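Local coordinates for protein-glutamine gamma-glutamyltransferase (Pseudomonas aeruginosa PAO1, PDB 6G49) that shows transglutaminase activity in vitro through its periplasmic domain, is critical for the viability of the bacterium and might serve an essential function linked to the cell wall, at residues V290-P295 with L300-T305. Numbering follows the deposited sequence. Where two conformers were deposited one is given.
Sequences VEYWQP and LSVDPT
Val290 and Val302 exchange two backbone hydrogen bonds: Val302 N gives to Val290 O at 2.8 Å, and Val290 N returns one to Val302 O at 3.0 Å. The next hydrogen-bonded pair, Tyr292 with Leu300, repeats the exchange, Leu300 N lying 2.9 Å from Tyr292 O. Between them sits the non-hydrogen-bonded pair Glu291 and Ser301, where Glu291 CA comes to 3.1 Å from Leu300 O in a CA-H...O contact. On the face that carries Glu291 and Ser301, Ser301 OG stays 3.7 Å from Glu291 OE2; the extended glutamate instead carries its carboxylate to Arg74, Arg164 and Arg262, three salt bridges that probably keep it ionised. This is the antiparallel hairpin of strands 286-294 and 298-302 in the transglutaminase-like domain, and its second strand leads into Asp303, by similarity the acid of the Cys-His-Asp triad. Asp303 OD2 is hydrogen-bonded to His287 NE2 and Tyr72 OH, while OD1 accepts a hydrogen bond from Thr305 N, which lies above the carboxylate plane, an Asx turn that helps fix the group's rotation. The other face is mostly apolar. Val290 CB lies 3.9 Å from Val302 CG1, the two side chains side by side and pointing the same way. With CG between backbone N and carbonyl carbon (chi1 69°), the Tyr292 ring swings across the hairpin, setting CE1 4.0 Å from Leu300 CB and OH near Leu300 CD1, a methyl that also meets Gln294 OE1. Helix 201-214 packs on this face through Gln202, Val205 and Leu209.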
ATOM      1  N   VAL A 290      -2.369  -0.237  -3.693  1.00 17.30           N
ATOM      2  CA  VAL A 290      -2.130   0.772  -4.762  1.00 17.73           C
ATOM      3  C   VAL A 290      -2.862   2.060  -4.388  1.00 18.27           C
ATOM      4  O   VAL A 290      -3.931   2.066  -3.797  1.00 18.10           O
ATOM      5  CB  VAL A 290      -2.583   0.235  -6.130  1.00 19.47           C
ATOM      6  CG1 VAL A 290      -2.454   1.295  -7.240  1.00 23.05           C
ATOM      7  CG2 VAL A 290      -1.801  -1.009  -6.484  1.00 19.13           C
ATOM      8  N   GLU A 291      -2.302   3.182  -4.835  1.00 18.33           N
ATOM      9  CA  GLU A 291      -3.100   4.428  -4.976  1.00 16.84           C
ATOM     10  C   GLU A 291      -2.775   5.046  -6.326  1.00 17.78           C
ATOM     11  O   GLU A 291      -1.628   4.954  -6.842  1.00 17.95           O
ATOM     12  CB  GLU A 291      -2.926   5.387  -3.798  1.00 19.64           C
ATOM     13  CG  GLU A 291      -1.527   5.891  -3.594  1.00 17.88           C
ATOM     14  CD  GLU A 291      -1.346   6.699  -2.315  1.00 23.82           C
ATOM     15  OE1 GLU A 291      -0.241   7.194  -2.077  1.00 20.42           O
ATOM     16  OE2 GLU A 291      -2.312   6.801  -1.547  1.00 28.52           O
ATOM     17  N   TYR A 292      -3.789   5.692  -6.883  1.00 19.42           N
ATOM     18  CA  TYR A 292      -3.668   6.339  -8.169  1.00 19.75           C
ATOM     19  C   TYR A 292      -4.268   7.745  -8.060  1.00 20.05           C
ATOM     20  O   TYR A 292      -5.147   8.035  -7.234  1.00 18.53           O
ATOM     21  CB  TYR A 292      -4.322   5.512  -9.277  1.00 18.61           C
ATOM     22  CG  TYR A 292      -5.831   5.428  -9.223  1.00 21.05           C
ATOM     23  CD1 TYR A 292      -6.492   4.596  -8.314  1.00 22.11           C
ATOM     24  CD2 TYR A 292      -6.596   6.276  -9.991  1.00 22.69           C
ATOM     25  CE1 TYR A 292      -7.884   4.623  -8.222  1.00 23.13           C
ATOM     26  CE2 TYR A 292      -7.985   6.278  -9.914  1.00 21.87           C
ATOM     27  CZ  TYR A 292      -8.620   5.459  -9.032  1.00 27.38           C
ATOM     28  OH  TYR A 292      -9.983   5.531  -9.050  1.00 34.96           O
ATOM     29  N   TRP A 293      -3.869   8.581  -9.013  1.00 19.01           N
ATOM     30  CA  TRP A 293      -4.231   9.979  -8.990  1.00 18.55           C
ATOM     31  C   TRP A 293      -5.093  10.316 -10.195  1.00 21.85           C
ATOM     32  O   TRP A 293      -4.851   9.863 -11.313  1.00 23.54           O
ATOM     33  CB  TRP A 293      -2.967  10.852  -9.006  1.00 20.57           C
ATOM     34  CG  TRP A 293      -3.278  12.315  -8.859  1.00 21.01           C
ATOM     35  CD1 TRP A 293      -3.468  13.021  -7.697  1.00 23.79           C
ATOM     36  CD2 TRP A 293      -3.489  13.243  -9.942  1.00 22.27           C
ATOM     37  NE1 TRP A 293      -3.826  14.314  -8.003  1.00 25.82           N
ATOM     38  CE2 TRP A 293      -3.855  14.468  -9.360  1.00 26.64           C
ATOM     39  CE3 TRP A 293      -3.447  13.121 -11.330  1.00 28.31           C
ATOM     40  CZ2 TRP A 293      -4.133  15.606 -10.123  1.00 29.24           C
ATOM     41  CZ3 TRP A 293      -3.757  14.234 -12.093  1.00 29.28           C
ATOM     42  CH2 TRP A 293      -4.031  15.466 -11.486  1.00 29.64           C
ATOM     43  N   GLN A 294      -6.020  11.219  -9.930  1.00 24.49           N
ATOM     44  CA  GLN A 294      -6.777  11.847 -11.035  1.00 26.67           C
ATOM     45  C   GLN A 294      -7.109  13.271 -10.621  1.00 30.37           C
ATOM     46  O   GLN A 294      -7.138  13.643  -9.452  1.00 25.83           O
ATOM     47  CB  GLN A 294      -8.021  11.020 -11.354  1.00 30.55           C
ATOM     48  CG  GLN A 294      -9.113  11.127 -10.310  1.00 34.27           C
ATOM     49  CD  GLN A 294     -10.118  10.034 -10.517  1.00 40.42           C
ATOM     50  OE1 GLN A 294     -10.225   9.103  -9.716  1.00 36.41           O
ATOM     51  NE2 GLN A 294     -10.829  10.130 -11.629  1.00 38.28           N
ATOM     52  N   PRO A 295      -7.332  14.149 -11.614  1.00 31.76           N
ATOM     53  CA  PRO A 295      -7.730  15.518 -11.321  1.00 35.22           C
ATOM     54  C   PRO A 295      -8.953  15.605 -10.414  1.00 26.40           C
ATOM     55  O   PRO A 295      -9.838  14.800 -10.484  1.00 30.47           O
ATOM     56  CB  PRO A 295      -8.053  16.077 -12.725  1.00 43.72           C
ATOM     57  CG  PRO A 295      -7.154  15.285 -13.659  1.00 42.58           C
ATOM     58  CD  PRO A 295      -7.125  13.891 -13.053  1.00 35.69           C
ATOM     59  N   LEU A 300      -6.604   8.140  -4.732  1.00 20.85           N
ATOM     60  CA  LEU A 300      -7.532   7.165  -4.198  1.00 23.66           C
ATOM     61  C   LEU A 300      -6.823   5.828  -4.078  1.00 20.39           C
ATOM     62  O   LEU A 300      -6.085   5.419  -4.979  1.00 19.15           O
ATOM     63  CB  LEU A 300      -8.746   7.025  -5.115  1.00 24.89           C
ATOM     64  CG  LEU A 300      -9.621   8.292  -5.259  1.00 26.73           C
ATOM     65  CD1 LEU A 300     -10.688   8.037  -6.289  1.00 30.41           C
ATOM     66  CD2 LEU A 300     -10.208   8.720  -3.931  1.00 27.81           C
ATOM     67  N   SER A 301      -7.045   5.140  -2.952  1.00 21.60           N
ATOM     68  CA  SER A 301      -6.415   3.860  -2.710  1.00 22.33           C
ATOM     69  C   SER A 301      -7.321   2.736  -3.187  1.00 22.70           C
ATOM     70  O   SER A 301      -8.540   2.822  -3.081  1.00 25.09           O
ATOM     71  CB  SER A 301      -6.138   3.678  -1.235  1.00 25.02           C
ATOM     72  OG  SER A 301      -5.265   4.692  -0.766  1.00 31.45           O
ATOM     73  N   VAL A 302      -6.708   1.677  -3.692  1.00 20.26           N
ATOM     74  CA  VAL A 302      -7.405   0.515  -4.189  0.67 20.44           C
ATOM     75  C   VAL A 302      -6.557  -0.718  -3.860  1.00 20.54           C
ATOM     76  O   VAL A 302      -5.343  -0.674  -3.881  1.00 20.86           O
ATOM     77  CB  VAL A 302      -7.711   0.638  -5.681  0.67 24.79           C
ATOM     78  CG1 VAL A 302      -6.461   0.660  -6.556  0.67 19.96           C
ATOM     79  CG2 VAL A 302      -8.702  -0.399  -6.139  0.67 31.99           C
ATOM     80  N   ASP A 303      -7.231  -1.845  -3.595  1.00 21.21           N
ATOM     81  CA  ASP A 303      -6.499  -3.057  -3.196  1.00 20.46           C
ATOM     82  C   ASP A 303      -6.893  -4.215  -4.092  1.00 20.48           C
ATOM     83  O   ASP A 303      -7.947  -4.807  -3.903  1.00 20.44           O
ATOM     84  CB  ASP A 303      -6.768  -3.409  -1.743  1.00 20.52           C
ATOM     85  CG  ASP A 303      -5.962  -4.594  -1.300  1.00 19.99           C
ATOM     86  OD1 ASP A 303      -5.208  -5.177  -2.122  1.00 22.12           O
ATOM     87  OD2 ASP A 303      -6.052  -4.898  -0.066  1.00 20.32           O
ATOM     88  N   PRO A 304      -6.065  -4.571  -5.091  1.00 19.81           N
ATOM     89  CA  PRO A 304      -6.410  -5.633  -6.020  1.00 21.09           C
ATOM     90  C   PRO A 304      -6.530  -6.998  -5.337  1.00 21.05           C
ATOM     91  O   PRO A 304      -7.204  -7.880  -5.877  1.00 22.11           O
ATOM     92  CB  PRO A 304      -5.277  -5.624  -7.069  1.00 22.52           C
ATOM     93  CG  PRO A 304      -4.162  -4.903  -6.394  1.00 19.42           C
ATOM     94  CD  PRO A 304      -4.811  -3.903  -5.468  1.00 20.97           C
ATOM     95  N   THR A 305      -5.883  -7.166  -4.194  1.00 20.81           N
ATOM     96  CA  THR A 305      -5.920  -8.423  -3.440  0.57 21.36           C
ATOM     97  C   THR A 305      -7.372  -8.717  -3.081  1.00 20.88           C
ATOM     98  O   THR A 305      -7.799  -9.869  -2.932  1.00 22.17           O
ATOM     99  CB  THR A 305      -5.079  -8.357  -2.158  0.57 20.04           C
ATOM    100  OG1 THR A 305      -3.700  -8.281  -2.510  0.57 20.42           O
ATOM    101  CG2 THR A 305      -5.256  -9.548  -1.241  0.57 21.73           C
TER